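Local atomic coordinates of serine acetyltransferase 1, putative (Entamoeba histolytica, PDB entry 7BW9), a protein that probably transfers an acetyl group to the hydroxyl of serine in cysteine biosynthesis, and is captured here with cysteine bound. Residues S9-L12 with V13-Y16; T98-E101 with L102-D106; H131-M134 with I135-A139; E153-E156 with N157-S160. All coordinates share one frame; numbering follows the deposited sequence.

From the N terminus, all four contacts are local, each between neighbouring turns of one continuous helix, and follow one another in series; none closes a long loop, and none nests in or crosses another. Contact 1, in helix 2-17, touches contact 2, in helix 96-113, where S15 OG meets R100 NH1 at 2.7 Å. Contact 2 in turn reaches contact 3, in helix 128-144, through the salt bridge between D106 OD2 and R137 NE, 3.1 Å long. Contacts 3 and 4 lie on successive helices, 128-144 and 148-162, packed through I135, L154, M155 and I158. The chain of touches runs from the N-terminal helix to the border of the left-handed beta-helix, whose first strand is 165-166.

Contact 1. Residues S9-L12 with V13-Y16; sequences SQLL and VQSY
With CG anti to the backbone N (chi1 -175°) and a bend at chi2, Q10 sends its amide toward Q14, one turn on in helix 2-17, whose own chain stays extended beyond CG. The two cross at about a right angle, with amide planes 46° apart; Q10 OE1 lies 3.6 Å from Q14 NE2, while Q14 CG passes 3.3 Å from Q10 O. L11 CD2 comes to Q14 OE1 at 3.6 Å from a different direction, a methyl against an amide oxygen.

Y16 carries its ring beside the backbone N, with chi1 at -57°, and this lays one face over the carbonyl oxygen of L12. That oxygen sits 3.2 Å above the ring plane, offset toward the rim, and also accepts the hydrogen bond from Y16 N at 2.8 Å. L12 CB lies 4.2 Å from Y16 CZ, at the hydroxyl end of the ring.

Chemically, the side chains of Q10, L11 and Q14 meet by van der Waals approach, without a hydrogen bond between them, whereas the hydroxyls are specific: Y16 OH bonds to I44 O of helix 36-45 and S15 OG to helix 96-113, fixing helix 2-17 against both.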
ATOM      1  N   SER A   9       6.877  33.115  -1.131  1.00 22.22           N
ATOM      2  CA  SER A   9       8.227  32.698  -1.495  1.00 24.30           C
ATOM      3  C   SER A   9       9.256  33.331  -0.562  1.00 30.31           C
ATOM      4  O   SER A   9      10.131  32.644  -0.019  1.00 28.47           O
ATOM      5  CB  SER A   9       8.515  33.071  -2.954  1.00 20.67           C
ATOM      6  OG  SER A   9       7.741  32.297  -3.853  1.00 26.07           O
ATOM      7  N   GLN A  10       9.143  34.648  -0.336  1.00 30.18           N
ATOM      8  CA  GLN A  10      10.089  35.338   0.541  1.00 30.73           C
ATOM      9  C   GLN A  10       9.941  34.897   1.998  1.00 30.22           C
ATOM     10  O   GLN A  10      10.939  34.773   2.718  1.00 29.33           O
ATOM     11  CB  GLN A  10       9.910  36.853   0.413  1.00 36.54           C
ATOM     12  CG  GLN A  10      10.934  37.687   1.191  1.00 44.41           C
ATOM     13  CD  GLN A  10      12.380  37.215   1.005  1.00 48.62           C
ATOM     14  OE1 GLN A  10      13.123  37.058   1.981  1.00 42.54           O
ATOM     15  NE2 GLN A  10      12.784  36.998  -0.247  1.00 48.08           N
ATOM     16  N   LEU A  11       8.709  34.668   2.456  1.00 21.90           N
ATOM     17  CA  LEU A  11       8.528  34.154   3.812  1.00 28.56           C
ATOM     18  C   LEU A  11       9.129  32.760   3.959  1.00 28.25           C
ATOM     19  O   LEU A  11       9.721  32.434   4.996  1.00 27.69           O
ATOM     20  CB  LEU A  11       7.043  34.158   4.181  1.00 30.43           C
ATOM     21  CG  LEU A  11       6.545  35.570   4.508  1.00 33.79           C
ATOM     22  CD1 LEU A  11       5.058  35.593   4.785  1.00 22.35           C
ATOM     23  CD2 LEU A  11       7.336  36.154   5.684  1.00 27.54           C
ATOM     24  N   LEU A  12       9.007  31.928   2.921  1.00 26.45           N
ATOM     25  CA  LEU A  12       9.617  30.605   2.977  1.00 28.05           C
ATOM     26  C   LEU A  12      11.132  30.710   3.057  1.00 26.36           C
ATOM     27  O   LEU A  12      11.766  30.016   3.860  1.00 24.78           O
ATOM     28  CB  LEU A  12       9.204  29.780   1.767  1.00 18.94           C
ATOM     29  CG  LEU A  12       7.800  29.188   1.802  1.00 21.48           C
ATOM     30  CD1 LEU A  12       7.412  28.745   0.398  1.00 25.24           C
ATOM     31  CD2 LEU A  12       7.787  28.021   2.758  1.00 26.32           C
ATOM     32  N   VAL A  13      11.729  31.588   2.242  1.00 25.58           N
ATOM     33  CA  VAL A  13      13.171  31.822   2.336  1.00 30.12           C
ATOM     34  C   VAL A  13      13.552  32.216   3.762  1.00 28.24           C
ATOM     35  O   VAL A  13      14.538  31.719   4.322  1.00 34.37           O
ATOM     36  CB  VAL A  13      13.620  32.891   1.318  1.00 30.55           C
ATOM     37  CG1 VAL A  13      15.044  33.341   1.629  1.00 30.57           C
ATOM     38  CG2 VAL A  13      13.534  32.355  -0.104  1.00 25.95           C
ATOM     39  N   GLN A  14      12.781  33.117   4.371  1.00 26.56           N
ATOM     40  CA  GLN A  14      13.083  33.516   5.742  1.00 32.09           C
ATOM     41  C   GLN A  14      12.922  32.339   6.686  1.00 29.97           C
ATOM     42  O   GLN A  14      13.718  32.165   7.614  1.00 27.88           O
ATOM     43  CB  GLN A  14      12.178  34.665   6.180  1.00 32.21           C
ATOM     44  CG  GLN A  14      12.438  35.968   5.458  1.00 46.06           C
ATOM     45  CD  GLN A  14      11.366  36.991   5.751  1.00 50.71           C
ATOM     46  OE1 GLN A  14      10.667  36.893   6.767  1.00 55.60           O
ATOM     47  NE2 GLN A  14      11.208  37.966   4.854  1.00 42.17           N
ATOM     48  N   SER A  15      11.903  31.509   6.445  1.00 34.32           N
ATOM     49  CA  SER A  15      11.705  30.317   7.266  1.00 29.74           C
ATOM     50  C   SER A  15      12.894  29.375   7.162  1.00 25.15           C
ATOM     51  O   SER A  15      13.358  28.844   8.176  1.00 25.75           O
ATOM     52  CB  SER A  15      10.414  29.605   6.858  1.00 28.76           C
ATOM     53  OG  SER A  15      10.270  28.376   7.543  1.00 31.59           O
ATOM     54  N   TYR A  16      13.410  29.154   5.944  1.00 24.15           N
ATOM     55  CA  TYR A  16      14.564  28.266   5.806  1.00 29.03           C
ATOM     56  C   TYR A  16      15.707  28.737   6.691  1.00 33.22           C
ATOM     57  O   TYR A  16      16.366  27.927   7.355  1.00 29.64           O
ATOM     58  CB  TYR A  16      15.054  28.190   4.353  1.00 23.39           C
ATOM     59  CG  TYR A  16      14.050  27.749   3.312  1.00 25.41           C
ATOM     60  CD1 TYR A  16      12.927  26.972   3.634  1.00 23.39           C
ATOM     61  CD2 TYR A  16      14.238  28.107   1.990  1.00 21.27           C
ATOM     62  CE1 TYR A  16      12.018  26.594   2.637  1.00 21.61           C
ATOM     63  CE2 TYR A  16      13.361  27.743   1.011  1.00 21.95           C
ATOM     64  CZ  TYR A  16      12.259  26.987   1.317  1.00 23.04           C
ATOM     65  OH  TYR A  16      11.426  26.656   0.268  1.00 21.90           O
TER

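Contact 2. Residues T98-E101 with L102-D106; sequences TIRE and LVKQD
K104 meets E101 across one turn of helix 96-113, the two side chains lying side by side and pointing the same way. The K104 NZ to E101 OE1 salt bridge spans 3.4 Å, weak as a hydrogen bond. The bends at chi2 of E101 (-43°) and chi3 of K104 (75°) bring the charged ends to the same side.

Stronger partners lie outside the turn. K104 NZ also forms a salt bridge with D19 OD1, and E101 OE2 bonds to S15 OG. R100, extended from CG to NE, is served at all three nitrogens: NE by L45 O, NH1 by S15 OG and NH2 by D19 OD2. K104 CD lies over one face of its guanidinium, 4.0 Å from R100 NH1. R100 NH1 and K104 NZ are 4.3 Å apart; D19 binds both residues and probably offsets their charges. Both D106 oxygens are satisfied, OD1 by F176 N and OD2 by R137 NE, and Q105 OE1 has a weak bond to N305 ND2 of the second subunit.

In the backbone, L102 N bonds to T98 O at 3.0 Å, V103 N to I99 O at 2.9 Å, K104 N to R100 O at 3.0 Å, and Q105 N to E101 O at a longer 3.2 Å.

An i to i+3 glutamate-lysine pair like this is a familiar intrahelical salt bridge, here in the helical part preceding the left-handed beta-helix of this hexapeptide-repeat acetyltransferase.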
ATOM      1  N   THR A  98       3.049  28.435   8.098  1.00 13.85           N
ATOM      2  CA  THR A  98       2.442  27.718   9.221  1.00 23.30           C
ATOM      3  C   THR A  98       2.502  26.205   9.012  1.00 22.62           C
ATOM      4  O   THR A  98       2.887  25.450   9.917  1.00 18.21           O
ATOM      5  CB  THR A  98       0.997  28.178   9.400  1.00 23.84           C
ATOM      6  OG1 THR A  98       0.970  29.605   9.529  1.00 29.05           O
ATOM      7  CG2 THR A  98       0.356  27.519  10.629  1.00 26.08           C
ATOM      8  N   ILE A  99       2.153  25.751   7.802  1.00 18.51           N
ATOM      9  CA  ILE A  99       2.224  24.331   7.474  1.00 23.02           C
ATOM     10  C   ILE A  99       3.643  23.817   7.642  1.00 24.58           C
ATOM     11  O   ILE A  99       3.869  22.743   8.214  1.00 18.41           O
ATOM     12  CB  ILE A  99       1.713  24.081   6.041  1.00 24.81           C
ATOM     13  CG1 ILE A  99       0.229  24.405   5.929  1.00 26.46           C
ATOM     14  CG2 ILE A  99       1.954  22.638   5.619  1.00 18.20           C
ATOM     15  CD1 ILE A  99      -0.260  24.299   4.506  1.00 27.40           C
ATOM     16  N   ARG A 100       4.626  24.580   7.144  1.00 19.03           N
ATOM     17  CA  ARG A 100       6.017  24.164   7.276  1.00 22.43           C
ATOM     18  C   ARG A 100       6.407  23.967   8.742  1.00 23.70           C
ATOM     19  O   ARG A 100       7.073  22.982   9.089  1.00 23.11           O
ATOM     20  CB  ARG A 100       6.945  25.177   6.603  1.00 15.38           C
ATOM     21  CG  ARG A 100       8.382  24.711   6.575  1.00 17.54           C
ATOM     22  CD  ARG A 100       9.338  25.675   5.815  1.00 21.87           C
ATOM     23  NE  ARG A 100      10.608  24.991   5.654  1.00 19.91           N
ATOM     24  CZ  ARG A 100      11.665  25.146   6.442  1.00 19.33           C
ATOM     25  NH1 ARG A 100      11.658  26.026   7.437  1.00 21.54           N
ATOM     26  NH2 ARG A 100      12.747  24.424   6.210  1.00 25.94           N
ATOM     27  N   GLU A 101       6.022  24.910   9.611  1.00 20.76           N
ATOM     28  CA  GLU A 101       6.363  24.802  11.026  1.00 24.79           C
ATOM     29  C   GLU A 101       5.700  23.585  11.658  1.00 21.79           C
ATOM     30  O   GLU A 101       6.288  22.935  12.530  1.00 19.41           O
ATOM     31  CB  GLU A 101       5.959  26.073  11.782  1.00 24.76           C
ATOM     32  CG  GLU A 101       6.652  27.344  11.304  1.00 33.89           C
ATOM     33  CD  GLU A 101       8.143  27.140  11.036  1.00 50.57           C
ATOM     34  OE1 GLU A 101       8.903  26.891  12.007  1.00 53.75           O
ATOM     35  OE2 GLU A 101       8.553  27.208   9.850  1.00 49.40           O
ATOM     36  N   LEU A 102       4.472  23.267  11.224  1.00 19.20           N
ATOM     37  CA  LEU A 102       3.779  22.072  11.715  1.00 20.91           C
ATOM     38  C   LEU A 102       4.472  20.787  11.260  1.00 21.90           C
ATOM     39  O   LEU A 102       4.639  19.846  12.052  1.00 18.28           O
ATOM     40  CB  LEU A 102       2.317  22.090  11.251  1.00 23.10           C
ATOM     41  CG  LEU A 102       1.365  23.050  11.987  1.00 22.64           C
ATOM     42  CD1 LEU A 102      -0.012  23.064  11.336  1.00 21.62           C
ATOM     43  CD2 LEU A 102       1.252  22.719  13.476  1.00 19.61           C
ATOM     44  N   VAL A 103       4.885  20.726   9.991  1.00 15.80           N
ATOM     45  CA  VAL A 103       5.573  19.538   9.495  1.00 17.09           C
ATOM     46  C   VAL A 103       6.883  19.333  10.248  1.00 17.18           C
ATOM     47  O   VAL A 103       7.238  18.201  10.618  1.00 16.56           O
ATOM     48  CB  VAL A 103       5.785  19.653   7.972  1.00 20.51           C
ATOM     49  CG1 VAL A 103       6.770  18.605   7.482  1.00 14.97           C
ATOM     50  CG2 VAL A 103       4.430  19.523   7.243  1.00 18.95           C
ATOM     51  N   LYS A 104       7.600  20.428  10.530  1.00 15.01           N
ATOM     52  CA  LYS A 104       8.829  20.335  11.317  1.00 19.65           C
ATOM     53  C   LYS A 104       8.567  19.699  12.676  1.00 17.19           C
ATOM     54  O   LYS A 104       9.374  18.897  13.162  1.00 13.21           O
ATOM     55  CB  LYS A 104       9.450  21.720  11.508  1.00 21.49           C
ATOM     56  CG  LYS A 104      10.064  22.333  10.259  1.00 24.13           C
ATOM     57  CD  LYS A 104      10.412  23.803  10.522  1.00 25.29           C
ATOM     58  CE  LYS A 104      11.653  23.930  11.388  1.00 28.29           C
ATOM     59  NZ  LYS A 104      11.948  25.357  11.711  1.00 32.55           N
ATOM     60  N   GLN A 105       7.445  20.042  13.305  1.00 12.82           N
ATOM     61  CA  GLN A 105       7.132  19.430  14.590  1.00 16.71           C
ATOM     62  C   GLN A 105       6.726  17.971  14.441  1.00 14.66           C
ATOM     63  O   GLN A 105       7.065  17.159  15.305  1.00 15.39           O
ATOM     64  CB  GLN A 105       6.062  20.242  15.302  1.00 17.61           C
ATOM     65  CG  GLN A 105       6.534  21.670  15.579  1.00 18.14           C
ATOM     66  CD  GLN A 105       5.454  22.498  16.235  1.00 27.65           C
ATOM     67  OE1 GLN A 105       5.690  23.164  17.243  1.00 29.94           O
ATOM     68  NE2 GLN A 105       4.254  22.441  15.681  1.00 24.46           N
ATOM     69  N   ASP A 106       6.047  17.606  13.338  1.00 16.90           N
ATOM     70  CA  ASP A 106       5.815  16.187  13.071  1.00 19.71           C
ATOM     71  C   ASP A 106       7.140  15.430  12.959  1.00 15.36           C
ATOM     72  O   ASP A 106       7.279  14.317  13.482  1.00 15.61           O
ATOM     73  CB  ASP A 106       4.977  16.001  11.798  1.00 17.85           C
ATOM     74  CG  ASP A 106       3.559  16.600  11.909  1.00 26.15           C
ATOM     75  OD1 ASP A 106       2.961  16.626  13.025  1.00 24.19           O
ATOM     76  OD2 ASP A 106       3.034  17.047  10.860  1.00 23.19           O
TER

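Contact 3. Residues H131-M134 with I135-A139; sequences HVMM and IQRVA
M133 and R137 face each other across a regular helical turn in which R137 N donates to M133 O over 2.9 Å at an N-H...O angle of 171°, with equivalent i+4 to i bonds from I135 N to H131 O and from Q136 N to V132 O. The same two residues meet again through their side chains. M133 is bent at both chi2 (-45°) and chi3 (-62°), a folded course that carries CE over one face of the R137 guanidinium. The methyl stands 3.5 Å above the plane and over its centre, with R137 CZ also 3.5 Å away and NH2 at 3.6 Å. R137 approaches extended from CG to NE, its CG only 3.2 Å from M133 O.

Q136 runs alongside M133 and points the same way; its OE1 comes within 3.7 Å of M133 CE, so the methyl touches both an amide oxygen and a guanidinium face, from directions roughly at right angles. The amide nitrogen of Q136 is taken up by T170 O and H167 O. I135 turns to another flank, where it packs on L154, M155 and I158 of helix 148-162.

With NE of R137 engaged by D106, NH1 and NH2 bond to I172 O and G173 O in the first coil of the beta-helix. A buried arginine is thus fixed in orientation by polar partners at all three nitrogens and covered on one face by a methionine methyl, and the nearby D106 carboxylate would be expected to stabilise its positive charge at the junction of the helices and the beta-helix.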
ATOM      1  N   HIS A 131       5.442  12.103   5.135  1.00 18.34           N
ATOM      2  CA  HIS A 131       4.988  12.485   3.799  1.00 23.27           C
ATOM      3  C   HIS A 131       3.476  12.616   3.764  1.00 13.56           C
ATOM      4  O   HIS A 131       2.946  13.522   3.114  1.00 19.34           O
ATOM      5  CB  HIS A 131       5.477  11.485   2.743  1.00 13.23           C
ATOM      6  CG  HIS A 131       6.971  11.451   2.606  1.00 20.07           C
ATOM      7  ND1 HIS A 131       7.644  10.406   2.009  1.00 20.34           N
ATOM      8  CD2 HIS A 131       7.919  12.333   3.006  1.00 17.22           C
ATOM      9  CE1 HIS A 131       8.944  10.646   2.047  1.00 25.15           C
ATOM     10  NE2 HIS A 131       9.137  11.810   2.643  1.00 21.85           N
ATOM     11  N   VAL A 132       2.764  11.750   4.483  1.00 12.31           N
ATOM     12  CA  VAL A 132       1.306  11.846   4.433  1.00 13.37           C
ATOM     13  C   VAL A 132       0.840  13.138   5.095  1.00 12.24           C
ATOM     14  O   VAL A 132      -0.155  13.735   4.671  1.00 14.66           O
ATOM     15  CB  VAL A 132       0.645  10.593   5.056  1.00 15.18           C
ATOM     16  CG1 VAL A 132       0.726  10.617   6.579  1.00 14.45           C
ATOM     17  CG2 VAL A 132      -0.814  10.488   4.626  1.00 16.45           C
ATOM     18  N   MET A 133       1.563  13.610   6.115  1.00 14.23           N
ATOM     19  CA  MET A 133       1.169  14.835   6.800  1.00 14.71           C
ATOM     20  C   MET A 133       1.538  16.086   6.008  1.00 15.02           C
ATOM     21  O   MET A 133       0.796  17.073   6.053  1.00 15.39           O
ATOM     22  CB  MET A 133       1.780  14.870   8.200  1.00 15.86           C
ATOM     23  CG  MET A 133       1.095  13.885   9.171  1.00 18.59           C
ATOM     24  SD  MET A 133      -0.719  13.923   9.094  1.00 24.73           S
ATOM     25  CE  MET A 133      -0.993  15.633   9.601  1.00 16.63           C
ATOM     26  N   MET A 134       2.658  16.069   5.273  1.00 11.34           N
ATOM     27  CA  MET A 134       2.899  17.123   4.287  1.00 16.07           C
ATOM     28  C   MET A 134       1.689  17.301   3.369  1.00 16.27           C
ATOM     29  O   MET A 134       1.217  18.418   3.148  1.00 20.34           O
ATOM     30  CB  MET A 134       4.138  16.798   3.449  1.00 20.86           C
ATOM     31  CG  MET A 134       5.443  16.646   4.213  1.00 24.24           C
ATOM     32  SD  MET A 134       6.794  16.389   3.030  1.00 21.98           S
ATOM     33  CE  MET A 134       8.237  16.417   4.094  1.00 19.82           C
ATOM     34  N   ILE A 135       1.167  16.199   2.831  1.00 12.44           N
ATOM     35  CA  ILE A 135       0.002  16.292   1.957  1.00 13.08           C
ATOM     36  C   ILE A 135      -1.250  16.670   2.748  1.00 15.61           C
ATOM     37  O   ILE A 135      -2.043  17.516   2.306  1.00 12.96           O
ATOM     38  CB  ILE A 135      -0.194  14.974   1.196  1.00 11.95           C
ATOM     39  CG1 ILE A 135       1.081  14.620   0.440  1.00 20.45           C
ATOM     40  CG2 ILE A 135      -1.380  15.068   0.234  1.00 10.22           C
ATOM     41  CD1 ILE A 135       1.462  15.637  -0.663  1.00 18.95           C
ATOM     42  N   GLN A 136      -1.459  16.049   3.923  1.00 13.17           N
ATOM     43  CA  GLN A 136      -2.724  16.237   4.638  1.00 11.49           C
ATOM     44  C   GLN A 136      -2.898  17.677   5.098  1.00 14.27           C
ATOM     45  O   GLN A 136      -3.997  18.235   4.999  1.00 13.25           O
ATOM     46  CB  GLN A 136      -2.820  15.296   5.842  1.00 10.77           C
ATOM     47  CG  GLN A 136      -4.294  15.015   6.294  1.00 15.62           C
ATOM     48  CD  GLN A 136      -4.857  16.087   7.212  1.00 15.15           C
ATOM     49  OE1 GLN A 136      -4.102  16.787   7.879  1.00 20.99           O
ATOM     50  NE2 GLN A 136      -6.182  16.243   7.223  1.00 12.23           N
ATOM     51  N   ARG A 137      -1.832  18.291   5.615  1.00 12.58           N
ATOM     52  CA  ARG A 137      -1.943  19.668   6.077  1.00 18.90           C
ATOM     53  C   ARG A 137      -2.211  20.629   4.920  1.00 23.22           C
ATOM     54  O   ARG A 137      -2.912  21.632   5.101  1.00 18.59           O
ATOM     55  CB  ARG A 137      -0.680  20.038   6.860  1.00 19.17           C
ATOM     56  CG  ARG A 137      -0.514  19.120   8.089  1.00 18.95           C
ATOM     57  CD  ARG A 137       0.329  19.739   9.168  1.00 18.71           C
ATOM     58  NE  ARG A 137       0.622  18.836  10.283  1.00 20.55           N
ATOM     59  CZ  ARG A 137      -0.211  18.598  11.302  1.00 22.19           C
ATOM     60  NH1 ARG A 137      -1.404  19.174  11.341  1.00 18.57           N
ATOM     61  NH2 ARG A 137       0.160  17.787  12.287  1.00 15.58           N
ATOM     62  N   VAL A 138      -1.704  20.323   3.720  1.00 16.44           N
ATOM     63  CA  VAL A 138      -2.087  21.096   2.544  1.00 17.92           C
ATOM     64  C   VAL A 138      -3.546  20.845   2.203  1.00 18.57           C
ATOM     65  O   VAL A 138      -4.341  21.784   2.072  1.00 16.91           O
ATOM     66  CB  VAL A 138      -1.177  20.756   1.349  1.00 18.62           C
ATOM     67  CG1 VAL A 138      -1.809  21.250   0.068  1.00 15.00           C
ATOM     68  CG2 VAL A 138       0.212  21.337   1.563  1.00 13.77           C
ATOM     69  N   ALA A 139      -3.916  19.567   2.058  1.00 13.51           N
ATOM     70  CA  ALA A 139      -5.265  19.210   1.624  1.00 14.13           C
ATOM     71  C   ALA A 139      -6.316  19.769   2.563  1.00 14.26           C
ATOM     72  O   ALA A 139      -7.405  20.156   2.125  1.00 17.00           O
ATOM     73  CB  ALA A 139      -5.412  17.686   1.550  1.00 11.86           C
TER

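Contact 4. Residues E153-E156 with N157-S160; sequences ELME and NIHS
A buried carboxylate and an imidazole are hydrogen-bonded within one helical turn: H159 ND1 donates to E156 OE1 over 2.8 Å, and the N-H...O angle of 170° makes the bond nearly straight. OE1 lies at the ring edge, in the plane of the imidazole, and is met on its syn side, the donor standing 26° out of the carboxylate plane. The carboxylate and ring planes are turned 68° from each other. CG of H159 is anti to the backbone N, while E156 bends at chi2, and the two side chains run alongside one another in the same direction.

The other carboxylate oxygen, OE2, forms a salt bridge with R152 NE, one turn earlier, so both oxygens of E156 have a partner and the group's rotation is limited. This is an i to i+3 histidine-carboxylate hydrogen bond in helix 148-162, which leads into strand 165-166 at the start of the left-handed beta-helix. Both residues also pack on D165, and a bound cysteine lies about 9 Å from the E156 side chain.

On a different flank, M155 and I158 lie side by side. M155 CE reaches I158 CG2 at 3.7 Å. I158 CG2, which its chi1 places between the backbone N and the carbonyl carbon, lies only 3.1 Å from M155 O, a tight approach.

The subunit interface runs along this turn: E153 OE1 is hydrogen-bonded to Y79 OH and forms a salt bridge with R125 NE of the second subunit, S160 OG bonds to V161 O of that subunit, and H159 packs on its V182.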
ATOM      1  N   GLU A 153      -9.122  13.686  -3.795  1.00 19.63           N
ATOM      2  CA  GLU A 153      -8.238  13.142  -4.819  1.00 20.24           C
ATOM      3  C   GLU A 153      -6.777  13.254  -4.393  1.00 20.03           C
ATOM      4  O   GLU A 153      -6.002  12.295  -4.500  1.00 13.96           O
ATOM      5  CB  GLU A 153      -8.477  13.877  -6.142  1.00 21.75           C
ATOM      6  CG  GLU A 153      -7.794  13.259  -7.352  1.00 30.92           C
ATOM      7  CD  GLU A 153      -7.892  14.152  -8.594  1.00 39.29           C
ATOM      8  OE1 GLU A 153      -8.912  14.068  -9.315  1.00 37.94           O
ATOM      9  OE2 GLU A 153      -6.960  14.953  -8.833  1.00 49.67           O
ATOM     10  N   LEU A 154      -6.389  14.426  -3.894  1.00 15.52           N
ATOM     11  CA  LEU A 154      -5.029  14.613  -3.393  1.00 15.55           C
ATOM     12  C   LEU A 154      -4.697  13.610  -2.293  1.00 13.52           C
ATOM     13  O   LEU A 154      -3.655  12.942  -2.336  1.00 13.16           O
ATOM     14  CB  LEU A 154      -4.868  16.045  -2.893  1.00 14.43           C
ATOM     15  CG  LEU A 154      -3.521  16.425  -2.314  1.00 17.62           C
ATOM     16  CD1 LEU A 154      -2.424  16.174  -3.353  1.00 17.77           C
ATOM     17  CD2 LEU A 154      -3.582  17.913  -1.907  1.00 14.52           C
ATOM     18  N   MET A 155      -5.586  13.466  -1.304  1.00 13.93           N
ATOM     19  CA  MET A 155      -5.325  12.483  -0.256  1.00 14.40           C
ATOM     20  C   MET A 155      -5.283  11.057  -0.802  1.00 14.45           C
ATOM     21  O   MET A 155      -4.513  10.229  -0.294  1.00 11.97           O
ATOM     22  CB  MET A 155      -6.366  12.591   0.858  1.00 15.17           C
ATOM     23  CG  MET A 155      -6.212  13.838   1.732  1.00 17.07           C
ATOM     24  SD  MET A 155      -4.511  14.240   2.149  1.00 15.69           S
ATOM     25  CE  MET A 155      -4.007  12.880   3.191  1.00 14.80           C
ATOM     26  N   GLU A 156      -6.095  10.737  -1.823  1.00 13.78           N
ATOM     27  CA  GLU A 156      -6.038   9.378  -2.367  1.00 18.92           C
ATOM     28  C   GLU A 156      -4.730   9.132  -3.112  1.00 23.33           C
ATOM     29  O   GLU A 156      -4.231   8.000  -3.124  1.00 17.70           O
ATOM     30  CB  GLU A 156      -7.231   9.092  -3.283  1.00 18.28           C
ATOM     31  CG  GLU A 156      -8.574   8.930  -2.535  1.00 25.12           C
ATOM     32  CD  GLU A 156      -8.556   7.857  -1.439  1.00 29.06           C
ATOM     33  OE1 GLU A 156      -7.815   6.852  -1.576  1.00 28.64           O
ATOM     34  OE2 GLU A 156      -9.312   8.004  -0.449  1.00 28.84           O
ATOM     35  N   ASN A 157      -4.148  10.173  -3.715  1.00 16.84           N
ATOM     36  CA  ASN A 157      -2.826  10.024  -4.329  1.00 20.02           C
ATOM     37  C   ASN A 157      -1.792   9.573  -3.305  1.00 18.00           C
ATOM     38  O   ASN A 157      -1.020   8.640  -3.552  1.00 16.59           O
ATOM     39  CB  ASN A 157      -2.368  11.343  -4.969  1.00 18.16           C
ATOM     40  CG  ASN A 157      -3.068  11.639  -6.279  1.00 25.78           C
ATOM     41  OD1 ASN A 157      -3.673  10.760  -6.889  1.00 33.01           O
ATOM     42  ND2 ASN A 157      -2.976  12.890  -6.727  1.00 32.29           N
ATOM     43  N   ILE A 158      -1.741  10.248  -2.152  1.00 13.97           N
ATOM     44  CA  ILE A 158      -0.727   9.915  -1.151  1.00 14.06           C
ATOM     45  C   ILE A 158      -1.072   8.579  -0.479  1.00 19.78           C
ATOM     46  O   ILE A 158      -0.170   7.814  -0.106  1.00 21.59           O
ATOM     47  CB  ILE A 158      -0.557  11.083  -0.147  1.00 15.54           C
ATOM     48  CG1 ILE A 158       0.712  10.919   0.697  1.00 16.39           C
ATOM     49  CG2 ILE A 158      -1.771  11.241   0.785  1.00 12.40           C
ATOM     50  CD1 ILE A 158       1.959  10.738  -0.108  1.00 17.00           C
ATOM     51  N   HIS A 159      -2.372   8.277  -0.336  1.00 15.80           N
ATOM     52  CA  HIS A 159      -2.857   6.938   0.023  1.00 13.60           C
ATOM     53  C   HIS A 159      -2.247   5.857  -0.861  1.00 20.33           C
ATOM     54  O   HIS A 159      -1.751   4.835  -0.374  1.00 18.84           O
ATOM     55  CB  HIS A 159      -4.386   6.904  -0.115  1.00 15.35           C
ATOM     56  CG  HIS A 159      -5.038   5.693   0.487  1.00 26.16           C
ATOM     57  ND1 HIS A 159      -6.326   5.312   0.165  1.00 28.50           N
ATOM     58  CD2 HIS A 159      -4.598   4.794   1.404  1.00 21.63           C
ATOM     59  CE1 HIS A 159      -6.650   4.231   0.855  1.00 22.87           C
ATOM     60  NE2 HIS A 159      -5.622   3.897   1.615  1.00 24.89           N
ATOM     61  N   SER A 160      -2.305   6.054  -2.179  1.00 21.25           N
ATOM     62  CA  SER A 160      -1.819   5.034  -3.098  1.00 22.45           C
ATOM     63  C   SER A 160      -0.323   4.780  -2.918  1.00 26.09           C
ATOM     64  O   SER A 160       0.141   3.652  -3.118  1.00 23.97           O
ATOM     65  CB  SER A 160      -2.140   5.452  -4.536  1.00 18.41           C
ATOM     66  OG  SER A 160      -1.210   4.893  -5.434  1.00 33.69           O
TER